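Local coordinates for UPF0141 protein yjdB (Campylobacter jejuni subsp. jejuni HB93-13, PDB 4TN0), which probably transfers phosphoethanolamine onto acceptor molecules in the periplasm through its zinc-bearing domain, an activity required for polymyxin resistance and motility, at residues Leu22-Thr27 with Cys71-Ser76; Asp56-Cys61 with Ser220-Ser225; Asn89-Leu94 with Ile148-Leu153; Gln278-Ser283 with Pro305-Asn310. One frame throughout, in Å; residues are numbered along the deposited sequence.

Contact 1 of 4, residues Leu22-Thr27 with Cys71-Ser76; sequences LVVGET and CMFSIS
Leu22 and Phe73 approach from opposite directions, and their meeting is the tight end of this contact: Leu22 CD2 lies 3.6 Å from Phe73 CZ and 3.7 Å from Phe73 CE2, so one methyl bears on the far corner of the ring. Val24 adds a second methyl at the same corner, its CG2 lying at the ring edge, near the ring plane, 3.9 Å from Phe73 CE1. The two valine branches divide the work. With CG1 anti to the backbone N (chi1 176°), CG2 is the branch turned to the phenyl group, whereas CG1 faces Met72. That second pairing is looser, with Val24 CG1 4.3 Å from Met72 CE. Val150 packs on Leu22 and Val24, and Leu281 on Leu22 and Met72. Beyond Phe73 the chain leaves the helix and moves away from strand 18-24, running to the partly exposed Ile75 and Ser76, where the local order is polar: Ser74 OG accepts from Ser76 N at 2.9 Å, an ST turn, and also bonds Glu85. At the other end of 22-27, Glu26 OE2 binds the zinc ion, together with Asp226, His227 and the phosphothreonine Thr65, and Thr27 OG1 hydrogen-bonds Glu26 OE2 at 2.8 Å. Between these two segments the link is apolar packing, without a hydrogen bond, while the carboxylate that follows the strand is committed to the metal, as expected of an alkaline phosphatase-like active site.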
# COMPACT_ATOMS: atom_id res chain seq x y z
N LEU A 22 7.58 0.40 1.94
CA LEU A 22 6.25 0.83 1.48
C LEU A 22 5.61 -0.30 0.70
O LEU A 22 6.11 -0.70 -0.36
CB LEU A 22 6.37 2.06 0.59
CG LEU A 22 5.09 2.64 -0.00
CD1 LEU A 22 4.17 3.17 1.09
CD2 LEU A 22 5.44 3.73 -0.99
N VAL A 23 4.52 -0.84 1.19
CA VAL A 23 3.89 -1.91 0.43
C VAL A 23 2.63 -1.41 -0.26
O VAL A 23 1.64 -1.06 0.39
CB VAL A 23 3.56 -3.13 1.31
CG1 VAL A 23 2.93 -4.21 0.46
CG2 VAL A 23 4.84 -3.66 1.93
N VAL A 24 2.68 -1.35 -1.60
CA VAL A 24 1.53 -1.01 -2.42
C VAL A 24 0.70 -2.25 -2.76
O VAL A 24 1.11 -3.12 -3.55
CB VAL A 24 1.94 -0.30 -3.73
CG1 VAL A 24 0.72 -0.03 -4.63
CG2 VAL A 24 2.73 0.96 -3.44
N GLY A 25 -0.47 -2.33 -2.15
CA GLY A 25 -1.34 -3.47 -2.35
C GLY A 25 -2.16 -3.44 -3.63
O GLY A 25 -1.89 -2.69 -4.58
N GLU A 26 -3.14 -4.32 -3.68
CA GLU A 26 -3.90 -4.49 -4.90
C GLU A 26 -5.28 -5.05 -4.56
O GLU A 26 -5.38 -6.15 -3.98
CB GLU A 26 -3.15 -5.41 -5.88
CG GLU A 26 -3.96 -5.78 -7.12
CD GLU A 26 -4.22 -4.57 -7.99
OE1 GLU A 26 -3.36 -4.23 -8.84
OE2 GLU A 26 -5.28 -3.93 -7.79
N THR A 27 -6.32 -4.27 -4.86
CA THR A 27 -7.72 -4.70 -4.85
C THR A 27 -8.28 -4.96 -3.42
O THR A 27 -9.48 -5.22 -3.22
CB THR A 27 -7.87 -5.96 -5.79
OG1 THR A 27 -7.48 -5.60 -7.13
CG2 THR A 27 -9.26 -6.52 -5.81
N CYS A 71 -1.54 8.58 -9.11
CA CYS A 71 -2.06 9.65 -8.29
C CYS A 71 -1.53 9.65 -6.86
O CYS A 71 -1.12 10.71 -6.33
CB CYS A 71 -3.58 9.60 -8.26
SG CYS A 71 -4.32 10.85 -7.25
N MET A 72 -1.48 8.48 -6.23
CA MET A 72 -1.08 8.41 -4.82
C MET A 72 0.39 8.87 -4.68
O MET A 72 0.78 9.41 -3.66
CB MET A 72 -1.30 7.00 -4.22
CG MET A 72 -0.24 5.95 -4.54
SD MET A 72 -0.42 4.39 -3.59
CE MET A 72 -1.72 3.52 -4.51
N PHE A 73 1.20 8.64 -5.72
CA PHE A 73 2.61 8.98 -5.72
C PHE A 73 2.85 10.40 -6.27
O PHE A 73 3.96 10.96 -6.16
CB PHE A 73 3.41 7.97 -6.53
CG PHE A 73 3.78 6.72 -5.78
CD1 PHE A 73 3.00 5.56 -5.89
CD2 PHE A 73 4.91 6.68 -4.97
CE1 PHE A 73 3.35 4.40 -5.20
CE2 PHE A 73 5.25 5.53 -4.27
CZ PHE A 73 4.48 4.39 -4.39
N SER A 74 1.81 10.98 -6.87
CA SER A 74 1.93 12.31 -7.44
C SER A 74 1.75 13.39 -6.37
O SER A 74 1.20 13.12 -5.29
CB SER A 74 0.91 12.49 -8.57
OG SER A 74 0.68 13.87 -8.84
N ILE A 75 2.26 14.58 -6.66
CA ILE A 75 2.05 15.75 -5.81
C ILE A 75 0.57 16.16 -5.82
O ILE A 75 0.08 16.74 -4.85
CB ILE A 75 2.95 16.94 -6.26
CG1 ILE A 75 2.85 18.11 -5.28
CG2 ILE A 75 2.62 17.38 -7.69
CD1 ILE A 75 3.95 19.18 -5.50
N SER A 76 -0.12 15.88 -6.93
CA SER A 76 -1.54 16.24 -7.03
C SER A 76 -2.40 15.40 -6.10
O SER A 76 -2.15 14.20 -5.90
CB SER A 76 -2.04 16.10 -8.46
OG SER A 76 -1.08 16.56 -9.39

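Contact 2 of 4, residues Asp56-Cys61 with Ser220-Ser225; sequences DNFSSC and SLFYLS
Phe58 is the residue of 56-61 that reaches segment 220-225, touching Leu224 and Phe222, and the segment leads up to it through a corner. Asp56 and Asn57 make that turn, both partly exposed. At Phe58 the backbone is extended and its CB points to the other segment, with CG roughly anti to the backbone N (chi1 -151°), which carries the ring inward. There Phe58 CE1 comes 3.8 Å from Leu224 CD1, the two side chains crossing obliquely. Leu224 presents this methyl from a first torsion of 69°, which places its CG between the backbone N and the carbonyl carbon. Further along the ring, Phe58 CZ lies 4.3 Å from Phe222 CZ, and it meets the Phe222 ring at the edge, near its plane. Ser59 continues the strand without touching 220-225. Ser60 then bonds through OG to the carbonyl of Gly62, and Cys61 is fixed twice, by its disulfide to Cys71 and by its N-H to Gln278 OE1. The nearest CA atoms, Phe58 CA and Leu224 CA, stand 9.0 Å apart because strand 252-259 lies between the two strands in the mixed sheet of the alkaline phosphatase-like fold. The Phe58 ring lies over a face of that strand, on Ile253 and Ala255, with backbone bonds to Ile253, while strand 18-24 borders 218-224 on its other edge and helix 186-211 packs against Leu221 and Tyr223.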
# COMPACT_ATOMS: atom_id res chain seq x y z
N ASP A 56 -8.80 3.30 9.85
CA ASP A 56 -10.11 2.74 9.54
C ASP A 56 -10.96 3.67 8.69
O ASP A 56 -12.09 3.35 8.37
CB ASP A 56 -10.85 2.39 10.84
CG ASP A 56 -10.78 3.48 11.87
OD1 ASP A 56 -11.43 4.53 11.67
OD2 ASP A 56 -10.06 3.29 12.88
N ASN A 57 -10.40 4.81 8.30
CA ASN A 57 -11.14 5.79 7.52
C ASN A 57 -10.30 6.35 6.35
O ASN A 57 -10.27 7.54 6.10
CB ASN A 57 -11.60 6.92 8.44
CG ASN A 57 -12.70 7.77 7.81
OD1 ASN A 57 -13.38 7.35 6.87
ND2 ASN A 57 -12.87 8.98 8.34
N PHE A 58 -9.67 5.44 5.63
CA PHE A 58 -8.69 5.74 4.61
C PHE A 58 -9.29 5.49 3.23
O PHE A 58 -9.85 4.42 2.98
CB PHE A 58 -7.46 4.85 4.82
CG PHE A 58 -6.17 5.45 4.35
CD1 PHE A 58 -5.72 5.21 3.07
CD2 PHE A 58 -5.39 6.20 5.21
CE1 PHE A 58 -4.51 5.74 2.65
CE2 PHE A 58 -4.18 6.73 4.79
CZ PHE A 58 -3.75 6.51 3.51
N SER A 59 -9.17 6.47 2.33
CA SER A 59 -9.77 6.38 1.00
C SER A 59 -8.75 6.39 -0.13
O SER A 59 -7.64 6.87 0.04
CB SER A 59 -10.74 7.53 0.78
OG SER A 59 -12.02 7.21 1.31
N SER A 60 -9.16 5.92 -1.30
CA SER A 60 -8.26 5.86 -2.44
C SER A 60 -8.54 7.01 -3.37
O SER A 60 -9.59 7.65 -3.31
CB SER A 60 -8.40 4.55 -3.22
OG SER A 60 -9.70 4.45 -3.79
N CYS A 61 -7.60 7.22 -4.27
CA CYS A 61 -7.66 8.34 -5.19
C CYS A 61 -8.56 8.01 -6.38
O CYS A 61 -9.21 8.89 -6.93
CB CYS A 61 -6.22 8.68 -5.63
SG CYS A 61 -6.12 10.08 -6.72
N SER A 220 10.37 1.19 9.40
CA SER A 220 8.92 1.32 9.33
C SER A 220 8.34 0.54 8.16
O SER A 220 8.96 0.42 7.09
CB SER A 220 8.53 2.79 9.23
OG SER A 220 9.00 3.50 10.36
N LEU A 221 7.14 -0.00 8.38
CA LEU A 221 6.33 -0.57 7.31
C LEU A 221 5.06 0.26 7.10
O LEU A 221 4.31 0.53 8.06
CB LEU A 221 5.96 -2.02 7.61
CG LEU A 221 4.85 -2.62 6.74
CD1 LEU A 221 5.28 -2.70 5.29
CD2 LEU A 221 4.46 -4.00 7.25
N PHE A 222 4.84 0.69 5.86
CA PHE A 222 3.56 1.30 5.51
C PHE A 222 2.94 0.54 4.35
O PHE A 222 3.58 0.37 3.29
CB PHE A 222 3.69 2.78 5.16
CG PHE A 222 2.37 3.48 5.04
CD1 PHE A 222 1.46 3.45 6.08
CD2 PHE A 222 2.01 4.14 3.88
CE1 PHE A 222 0.22 4.05 5.97
CE2 PHE A 222 0.80 4.75 3.76
CZ PHE A 222 -0.10 4.71 4.81
N TYR A 223 1.73 0.04 4.58
CA TYR A 223 0.96 -0.72 3.59
C TYR A 223 -0.37 -0.06 3.29
O TYR A 223 -1.12 0.29 4.20
CB TYR A 223 0.72 -2.16 4.09
CG TYR A 223 -0.46 -2.88 3.43
CD1 TYR A 223 -1.68 -3.00 4.09
CD2 TYR A 223 -0.34 -3.44 2.16
CE1 TYR A 223 -2.75 -3.65 3.51
CE2 TYR A 223 -1.44 -4.10 1.56
CZ TYR A 223 -2.63 -4.20 2.25
OH TYR A 223 -3.72 -4.83 1.70
N LEU A 224 -0.67 0.11 2.00
CA LEU A 224 -2.01 0.54 1.59
C LEU A 224 -2.40 -0.08 0.25
O LEU A 224 -1.55 -0.42 -0.57
CB LEU A 224 -2.13 2.07 1.49
CG LEU A 224 -1.39 2.84 0.39
CD1 LEU A 224 -1.83 4.30 0.43
CD2 LEU A 224 0.13 2.74 0.51
N SER A 225 -3.70 -0.21 0.02
CA SER A 225 -4.17 -0.78 -1.22
C SER A 225 -4.33 0.32 -2.26
O SER A 225 -4.47 1.49 -1.89
CB SER A 225 -5.49 -1.52 -1.01
OG SER A 225 -5.80 -2.25 -2.18

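Contact 3 of 4, residues Asn89-Leu94 with Ile148-Leu153; sequences NAMDVL and IIVLHL
Met91 and Val150 reach toward each other tip to tip, with the methionine methyl CE 3.8 Å from Val150 CG2. Met91 CG stands beside the backbone N, and turns near -60° at chi2 and chi3 bend the chain; this curl delivers CE to the strand although the CB is not aimed at it. The same CE lies 3.9 Å from Ile148 CG2, the Met91 chain passing Ile148 at a slant, so the methyl sits between two residues on one side of the strand. Leu94, one turn later, crosses Ile148 at about a right angle: its CD1 is 3.9 Å from Ile148 CG2 and 4.0 Å from Ile148 CD1. The helix is held at its start by a capping box, in which Asp92 OD2 accepts from Asn89 N (2.7 Å) and Asn89 OD1 takes Met91 N and, more weakly, Asp92 N; Asp92 also pairs with Arg117. Helix 90-94 runs nearly antiparallel to strand 148-152 (153°), their axes 11.2 Å apart at closest, as a helix lies over a sheet. Strand 146-152 is flanked there by strands 100-105 and 18-24, which contribute Trp103 and Leu22 beside Val150, and helix 281-288 places Leu285 against both Ala90 and Ile148.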
# COMPACT_ATOMS: atom_id res chain seq x y z
N ASN A 89 7.51 12.23 -9.40
CA ASN A 89 6.62 11.84 -8.31
C ASN A 89 7.42 11.81 -7.02
O ASN A 89 8.59 12.14 -7.02
CB ASN A 89 5.96 10.46 -8.59
CG ASN A 89 6.99 9.32 -8.77
OD1 ASN A 89 7.68 8.92 -7.83
ND2 ASN A 89 7.10 8.79 -10.00
N ALA A 90 6.79 11.42 -5.92
CA ALA A 90 7.48 11.33 -4.63
C ALA A 90 8.78 10.50 -4.69
O ALA A 90 9.76 10.84 -4.04
CB ALA A 90 6.56 10.76 -3.59
N MET A 91 8.79 9.43 -5.47
CA MET A 91 9.98 8.58 -5.55
C MET A 91 11.16 9.30 -6.24
O MET A 91 12.31 9.07 -5.91
CB MET A 91 9.67 7.27 -6.31
CG MET A 91 8.58 6.42 -5.70
SD MET A 91 8.95 5.85 -4.04
CE MET A 91 10.47 4.95 -4.35
N ASP A 92 10.85 10.10 -7.24
CA ASP A 92 11.87 10.88 -7.92
C ASP A 92 12.47 11.90 -6.95
O ASP A 92 13.66 12.18 -6.98
CB ASP A 92 11.29 11.61 -9.13
CG ASP A 92 10.77 10.68 -10.19
OD1 ASP A 92 11.54 9.79 -10.64
OD2 ASP A 92 9.58 10.83 -10.53
N VAL A 93 11.62 12.51 -6.13
CA VAL A 93 12.09 13.47 -5.15
C VAL A 93 13.01 12.82 -4.14
O VAL A 93 14.07 13.36 -3.84
CB VAL A 93 10.93 14.17 -4.43
CG1 VAL A 93 11.47 15.13 -3.38
CG2 VAL A 93 10.08 14.90 -5.44
N LEU A 94 12.65 11.63 -3.65
CA LEU A 94 13.53 10.95 -2.69
C LEU A 94 14.84 10.53 -3.35
O LEU A 94 15.89 10.61 -2.73
CB LEU A 94 12.85 9.73 -2.10
CG LEU A 94 11.56 9.94 -1.33
CD1 LEU A 94 10.97 8.57 -1.00
CD2 LEU A 94 11.81 10.73 -0.08
N ILE A 148 14.35 3.62 1.02
CA ILE A 148 12.95 3.24 0.84
C ILE A 148 12.90 2.08 -0.13
O ILE A 148 13.47 2.13 -1.23
CB ILE A 148 12.03 4.39 0.35
CG1 ILE A 148 10.57 3.92 0.32
CG2 ILE A 148 12.48 4.94 -1.01
CD1 ILE A 148 9.55 5.00 0.00
N ILE A 149 12.22 1.03 0.31
CA ILE A 149 11.96 -0.14 -0.50
C ILE A 149 10.47 -0.27 -0.78
O ILE A 149 9.65 -0.36 0.15
CB ILE A 149 12.48 -1.42 0.19
CG1 ILE A 149 13.96 -1.22 0.58
CG2 ILE A 149 12.26 -2.64 -0.72
CD1 ILE A 149 14.61 -2.42 1.24
N VAL A 150 10.10 -0.25 -2.05
CA VAL A 150 8.70 -0.43 -2.42
C VAL A 150 8.44 -1.87 -2.86
O VAL A 150 9.16 -2.43 -3.70
CB VAL A 150 8.27 0.53 -3.55
CG1 VAL A 150 6.80 0.29 -3.88
CG2 VAL A 150 8.50 1.99 -3.15
N LEU A 151 7.44 -2.49 -2.23
CA LEU A 151 6.97 -3.77 -2.69
C LEU A 151 5.55 -3.58 -3.24
O LEU A 151 4.64 -3.19 -2.49
CB LEU A 151 6.99 -4.80 -1.57
CG LEU A 151 8.34 -4.95 -0.85
CD1 LEU A 151 8.25 -5.96 0.30
CD2 LEU A 151 9.46 -5.29 -1.81
N HIS A 152 5.37 -3.87 -4.53
CA HIS A 152 4.08 -3.74 -5.22
C HIS A 152 3.47 -5.14 -5.39
O HIS A 152 3.97 -5.96 -6.17
CB HIS A 152 4.26 -3.06 -6.59
CG HIS A 152 2.97 -2.70 -7.28
ND1 HIS A 152 2.91 -2.39 -8.62
CD2 HIS A 152 1.70 -2.59 -6.81
CE1 HIS A 152 1.66 -2.13 -8.96
NE2 HIS A 152 0.91 -2.24 -7.88
N LEU A 153 2.40 -5.39 -4.64
CA LEU A 153 1.73 -6.69 -4.61
C LEU A 153 0.79 -6.96 -5.78
O LEU A 153 0.21 -6.04 -6.36
CB LEU A 153 0.93 -6.82 -3.32
CG LEU A 153 1.66 -6.54 -2.01
CD1 LEU A 153 0.71 -6.80 -0.84
CD2 LEU A 153 2.92 -7.39 -1.91

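Contact 4 of 4, residues Gln278-Ser283 with Pro305-Asn310; sequences QDNLFS and PKLKAN
Asn280 faces both Leu307 and Asn310, and these three side chains bury most of the surface between the entry to helix 281-288 and the C-terminal tail of this alkaline phosphatase-like domain. Asn280 loses the most to the contact. Its CG lies anti to its own carbonyl carbon (chi1 -67°), which sets the amide against the tail, and partners elsewhere fix how the amide is turned: OD1 accepts from Ser277 N and ND2 donates to the carbonyl of Tyr300. Asn310 comes to it from the opposite direction, and the two amide planes are 23° apart, so the flat groups lie nearly parallel as they meet. The Asn310 backbone is hydrogen-bonded to that of Lys275, and the side chain also touches Tyr300. Leu307 is the apolar member of the trio. Its CB points to the other segment, the side chain crosses that of Asn280 at about a right angle, and it packs on Leu274 as well. Asp279 borders the group near Asn310, but its OD1 is taken by the N-H of Arg78. Behind these side chains Leu281 N bonds to Gln278 O at 3.0 Å, closing a turn that leads into the helix. The tail has no helix or strand of its own and meets the helix entry through these side chains; the leucine methyl Leu307 CD2 rests 3.6 Å from the amide nitrogen Asn280 ND2.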
# COMPACT_ATOMS: atom_id res chain seq x y z
N GLN A 278 -5.18 8.46 0.01
CA GLN A 278 -3.95 8.37 -0.77
C GLN A 278 -3.34 9.75 -1.00
O GLN A 278 -2.14 9.87 -1.26
CB GLN A 278 -4.22 7.66 -2.10
CG GLN A 278 -4.11 6.13 -1.96
CD GLN A 278 -4.83 5.35 -3.05
OE1 GLN A 278 -5.29 5.92 -4.04
NE2 GLN A 278 -4.95 4.04 -2.85
N ASP A 279 -4.16 10.79 -0.89
CA ASP A 279 -3.66 12.17 -0.95
C ASP A 279 -2.47 12.39 0.01
O ASP A 279 -1.51 13.07 -0.31
CB ASP A 279 -4.79 13.16 -0.63
CG ASP A 279 -5.79 13.32 -1.77
OD1 ASP A 279 -5.53 12.79 -2.88
OD2 ASP A 279 -6.82 14.01 -1.56
N ASN A 280 -2.55 11.75 1.17
CA ASN A 280 -1.56 11.85 2.22
C ASN A 280 -0.22 11.17 1.93
O ASN A 280 0.71 11.35 2.70
CB ASN A 280 -2.11 11.24 3.52
CG ASN A 280 -3.26 12.03 4.09
OD1 ASN A 280 -4.43 11.71 3.85
ND2 ASN A 280 -2.94 13.06 4.85
N LEU A 281 -0.11 10.39 0.85
CA LEU A 281 1.10 9.57 0.72
C LEU A 281 2.28 10.45 0.33
O LEU A 281 3.41 10.24 0.79
CB LEU A 281 0.93 8.44 -0.33
CG LEU A 281 2.20 7.57 -0.44
CD1 LEU A 281 2.53 6.87 0.87
CD2 LEU A 281 2.22 6.55 -1.59
N PHE A 282 2.01 11.50 -0.44
CA PHE A 282 3.08 12.34 -0.94
C PHE A 282 3.88 12.99 0.20
O PHE A 282 5.10 12.80 0.28
CB PHE A 282 2.53 13.42 -1.87
CG PHE A 282 3.60 14.27 -2.50
CD1 PHE A 282 4.32 13.79 -3.58
CD2 PHE A 282 3.91 15.52 -1.98
CE1 PHE A 282 5.31 14.57 -4.16
CE2 PHE A 282 4.90 16.29 -2.55
CZ PHE A 282 5.61 15.82 -3.64
N SER A 283 3.21 13.72 1.09
CA SER A 283 3.93 14.43 2.15
C SER A 283 4.46 13.45 3.18
O SER A 283 5.52 13.69 3.77
CB SER A 283 3.04 15.46 2.84
OG SER A 283 2.76 16.58 2.01
N PRO A 305 2.89 15.61 13.90
CA PRO A 305 1.87 16.07 14.85
C PRO A 305 0.91 17.11 14.30
O PRO A 305 -0.20 17.23 14.82
CB PRO A 305 2.71 16.67 15.98
CG PRO A 305 4.03 15.97 15.89
CD PRO A 305 4.26 15.82 14.41
N LYS A 306 1.31 17.86 13.28
CA LYS A 306 0.46 18.91 12.72
C LYS A 306 -0.56 18.39 11.71
O LYS A 306 -1.32 19.18 11.13
CB LYS A 306 1.34 20.02 12.12
CG LYS A 306 2.64 20.20 12.95
CD LYS A 306 3.48 21.42 12.57
CE LYS A 306 4.87 21.36 13.20
NZ LYS A 306 5.70 22.55 12.85
N LEU A 307 -0.54 17.08 11.46
CA LEU A 307 -1.48 16.42 10.54
C LEU A 307 -2.92 16.68 10.94
O LEU A 307 -3.30 16.53 12.10
CB LEU A 307 -1.19 14.90 10.48
CG LEU A 307 -1.95 13.80 9.69
CD1 LEU A 307 -3.41 13.57 10.10
CD2 LEU A 307 -1.84 13.97 8.19
N LYS A 308 -3.72 17.10 9.96
CA LYS A 308 -5.17 17.16 10.12
C LYS A 308 -5.81 16.25 9.09
O LYS A 308 -5.13 15.71 8.21
CB LYS A 308 -5.67 18.60 9.97
CG LYS A 308 -4.72 19.67 10.51
CD LYS A 308 -5.09 21.06 10.01
CE LYS A 308 -4.29 22.18 10.67
NZ LYS A 308 -4.98 23.50 10.55
N ALA A 309 -7.12 16.06 9.21
CA ALA A 309 -7.89 15.27 8.27
C ALA A 309 -8.06 15.98 6.93
O ALA A 309 -7.79 17.18 6.82
CB ALA A 309 -9.25 14.93 8.86
N ASN A 310 -8.51 15.24 5.92
CA ASN A 310 -8.82 15.82 4.63
C ASN A 310 -10.08 16.67 4.69
O ASN A 310 -11.03 16.32 5.39
CB ASN A 310 -9.00 14.74 3.56
CG ASN A 310 -7.80 13.80 3.43
OD1 ASN A 310 -6.79 13.94 4.12
ND2 ASN A 310 -7.91 12.84 2.52

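In the fold
From the N terminus, strand 18-24 enters contact 1, which closes the loop from 27 to 71 onto helix 68-73. Contact 2 opens within that loop at 56-61 and closes only at 220-225, so the two cross; the Cys61–Cys71 disulfide joins them directly. Contact 3 follows contact 1 and nests inside the long loop of contact 2, bringing helix 90-96 onto strand 146-152, the sheet neighbour of 18-24. Contact 4 comes last and, after the others have closed, ties the start of helix 281-288 to the tail. Gln278 links it back to contact 2 through Ser59 and Cys61, while Phe282 packs against Ser74, Ile75 and Ala90 of contacts 1 and 3.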